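Side-chain contact in putative polyketide cyclase (Pseudomonas putida KT2440, PDB 3F7X), which is of unknown function but carries a SnoaL-like domain, and is a putative polyketide cyclase: residues A28-F33 with A94-T99. Numbering follows the deposited sequence.
Sequences AYYAAF and AAAEFT. With EDO (1,2-ethanediol), chain I; EDO (1,2-ethanediol), chain E; EDO (1,2-ethanediol), chain D.
Y30 lays the outer half of its ring against A96 and F98, and through these three residues the helix segment 28-33 touches the strand segment 94-99. On one branch of the phenol, CE2 rests on the methyl CB of A96 at 3.5 Å. The phenolic end meets the F98 ring, where CE2 lies 3.3 Å from Y30 OH and 3.7 Å from Y30 CZ. The two side chains cross at about a right angle, with ring planes inclined at 54° and centroids 5.1 Å apart, an oblique pairing. F98 has CG set between its backbone N and carbonyl carbon (chi1 47°), a rotation that tips the ring back along the strand, toward the A96 side, and brings CE2 to the phenol of Y30. The F98 side chain also comes within about 4 Å of an unidentified bound ligand, consistent with the contact bordering a pocket. Within the helix, CD2 of Y29 packs 3.7 Å above the centre of one face of the Y30 ring. Y29 OH shares a 2.6 Å hydrogen bond with O1 of an ethanediol, probably from the crystallisation liquor, which lies at the edge of the Y29 ring. A second ethanediol lies over one face of the F33 ring and donates a 2.6 Å hydrogen bond from O2 to F33 O. The F33 ring also touches M69 and M72 of helix 62-75 and L80 of strand 76-87; an alanine here would probably open a gap against these side chains and take away the ring face under the diol. Helix 22-35 thus packs on the inner face of the curved mixed sheet, Y30 reaching strands 76-87 and 118-130, which flank strand 93-104, while Y29 and F33 also meet helices 62-75 and 38-43 in the cone-like alpha+beta barrel of SnoaL-like proteins.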
loop_
_atom_site.group_PDB
_atom_site.type_symbol
_atom_site.label_atom_id
_atom_site.label_comp_id
_atom_site.label_asym_id
_atom_site.label_seq_id
_atom_site.Cartn_x
_atom_site.Cartn_y
_atom_site.Cartn_z
ATOM N N ALA A 28 -13.042 7.684 11.221
ATOM C CA ALA A 28 -13.979 6.912 12.032
ATOM C C ALA A 28 -13.689 5.410 11.961
ATOM O O ALA A 28 -13.802 4.729 12.980
ATOM C CB ALA A 28 -15.445 7.217 11.595
ATOM N N TYR A 29 -13.306 4.931 10.782
ATOM C CA TYR A 29 -12.894 3.561 10.584
ATOM C C TYR A 29 -11.757 3.199 11.495
ATOM O O TYR A 29 -11.833 2.204 12.228
ATOM C CB TYR A 29 -12.532 3.393 9.108
ATOM C CG TYR A 29 -12.052 2.028 8.657
ATOM C CD1 TYR A 29 -12.963 1.089 8.177
ATOM C CD2 TYR A 29 -10.721 1.739 8.556
ATOM C CE1 TYR A 29 -12.527 -0.135 7.700
ATOM C CE2 TYR A 29 -10.268 0.518 8.075
ATOM C CZ TYR A 29 -11.176 -0.425 7.659
ATOM O OH TYR A 29 -10.771 -1.662 7.172
ATOM N N TYR A 30 -10.726 4.033 11.512
ATOM C CA TYR A 30 -9.582 3.743 12.364
ATOM C C TYR A 30 -9.849 3.985 13.852
ATOM O O TYR A 30 -9.274 3.279 14.668
ATOM C CB TYR A 30 -8.341 4.497 11.875
ATOM C CG TYR A 30 -7.819 3.849 10.601
ATOM C CD1 TYR A 30 -7.439 2.514 10.592
ATOM C CD2 TYR A 30 -7.776 4.522 9.401
ATOM C CE1 TYR A 30 -7.015 1.894 9.420
ATOM C CE2 TYR A 30 -7.361 3.925 8.243
ATOM C CZ TYR A 30 -6.968 2.621 8.243
ATOM O OH TYR A 30 -6.545 2.015 7.088
ATOM N N ALA A 31 -10.683 4.970 14.206
ATOM C CA ALA A 31 -11.062 5.160 15.572
ATOM C C ALA A 31 -11.745 3.888 16.087
ATOM O O ALA A 31 -11.498 3.453 17.216
ATOM C CB ALA A 31 -11.978 6.400 15.699
ATOM N N ALA A 32 -12.656 3.318 15.301
ATOM C CA ALA A 32 -13.384 2.119 15.667
ATOM C C ALA A 32 -12.465 0.932 15.760
ATOM O O ALA A 32 -12.566 0.142 16.699
ATOM C CB ALA A 32 -14.547 1.867 14.724
ATOM N N PHE A 33 -11.541 0.834 14.815
ATOM C CA PHE A 33 -10.538 -0.226 14.840
ATOM C C PHE A 33 -9.720 -0.150 16.141
ATOM O O PHE A 33 -9.574 -1.126 16.856
ATOM C CB PHE A 33 -9.633 -0.088 13.606
ATOM C CG PHE A 33 -8.548 -1.115 13.495
ATOM C CD1 PHE A 33 -7.354 -0.975 14.166
ATOM C CD2 PHE A 33 -8.685 -2.198 12.645
ATOM C CE1 PHE A 33 -6.347 -1.909 14.058
ATOM C CE2 PHE A 33 -7.664 -3.152 12.540
ATOM C CZ PHE A 33 -6.495 -2.975 13.246
ATOM N N ALA A 94 -9.607 7.395 -0.985
ATOM C CA ALA A 94 -8.860 7.796 0.172
ATOM C C ALA A 94 -7.707 6.826 0.366
ATOM O O ALA A 94 -7.706 5.702 -0.171
ATOM C CB ALA A 94 -9.759 7.901 1.449
ATOM N N ALA A 95 -6.765 7.242 1.199
ATOM C CA ALA A 95 -5.605 6.439 1.537
ATOM C C ALA A 95 -5.203 6.779 2.952
ATOM O O ALA A 95 -5.387 7.910 3.400
ATOM C CB ALA A 95 -4.441 6.723 0.562
ATOM N N ALA A 96 -4.617 5.815 3.648
ATOM C CA ALA A 96 -4.110 6.047 4.985
ATOM C C ALA A 96 -2.778 5.325 5.129
ATOM O O ALA A 96 -2.639 4.191 4.691
ATOM C CB ALA A 96 -5.110 5.583 6.084
ATOM N N GLU A 97 -1.844 6.002 5.812
ATOM C CA GLU A 97 -0.584 5.390 6.201
ATOM C C GLU A 97 -0.431 5.520 7.711
ATOM O O GLU A 97 -0.867 6.505 8.298
ATOM C CB GLU A 97 0.606 6.051 5.481
ATOM C CG GLU A 97 1.800 5.151 5.465
ATOM C CD GLU A 97 3.004 5.638 4.684
ATOM O OE1 GLU A 97 3.156 6.873 4.547
ATOM O OE2 GLU A 97 3.835 4.769 4.324
ATOM N N PHE A 98 0.157 4.528 8.346
ATOM C CA PHE A 98 0.212 4.451 9.787
ATOM C C PHE A 98 1.242 3.428 10.227
ATOM O O PHE A 98 1.797 2.663 9.425
ATOM C CB PHE A 98 -1.185 4.120 10.348
ATOM C CG PHE A 98 -1.876 2.990 9.653
ATOM C CD1 PHE A 98 -1.650 1.687 10.009
ATOM C CD2 PHE A 98 -2.727 3.251 8.612
ATOM C CE1 PHE A 98 -2.270 0.662 9.343
ATOM C CE2 PHE A 98 -3.332 2.219 7.930
ATOM C CZ PHE A 98 -3.108 0.930 8.286
ATOM N N THR A 99 1.467 3.405 11.531
ATOM C CA THR A 99 2.357 2.433 12.167
ATOM C C THR A 99 1.508 1.494 13.007
ATOM O O THR A 99 0.764 1.924 13.893
ATOM C CB THR A 99 3.403 3.097 13.062
ATOM O OG1 THR A 99 4.138 4.021 12.278
ATOM C CG2 THR A 99 4.347 2.040 13.638
HETATM C C1 EDO I . 5.067 5.869 7.979
HETATM O O1 EDO I . 5.538 6.938 8.823
HETATM C C2 EDO I . 4.441 4.786 8.839
HETATM O O2 EDO I . 3.684 5.429 9.878
HETATM C C1 EDO E . -7.431 -4.230 16.410
HETATM O O1 EDO E . -7.060 -5.150 17.470
HETATM C C2 EDO E . -8.870 -4.317 15.917
HETATM O O2 EDO E . -9.770 -3.704 16.863
HETATM C C1 EDO D . -8.182 -3.343 8.571
HETATM O O1 EDO D . -8.327 -2.451 7.500
HETATM C C2 EDO D . -8.869 -4.700 8.287
HETATM O O2 EDO D . -8.310 -5.374 7.108
#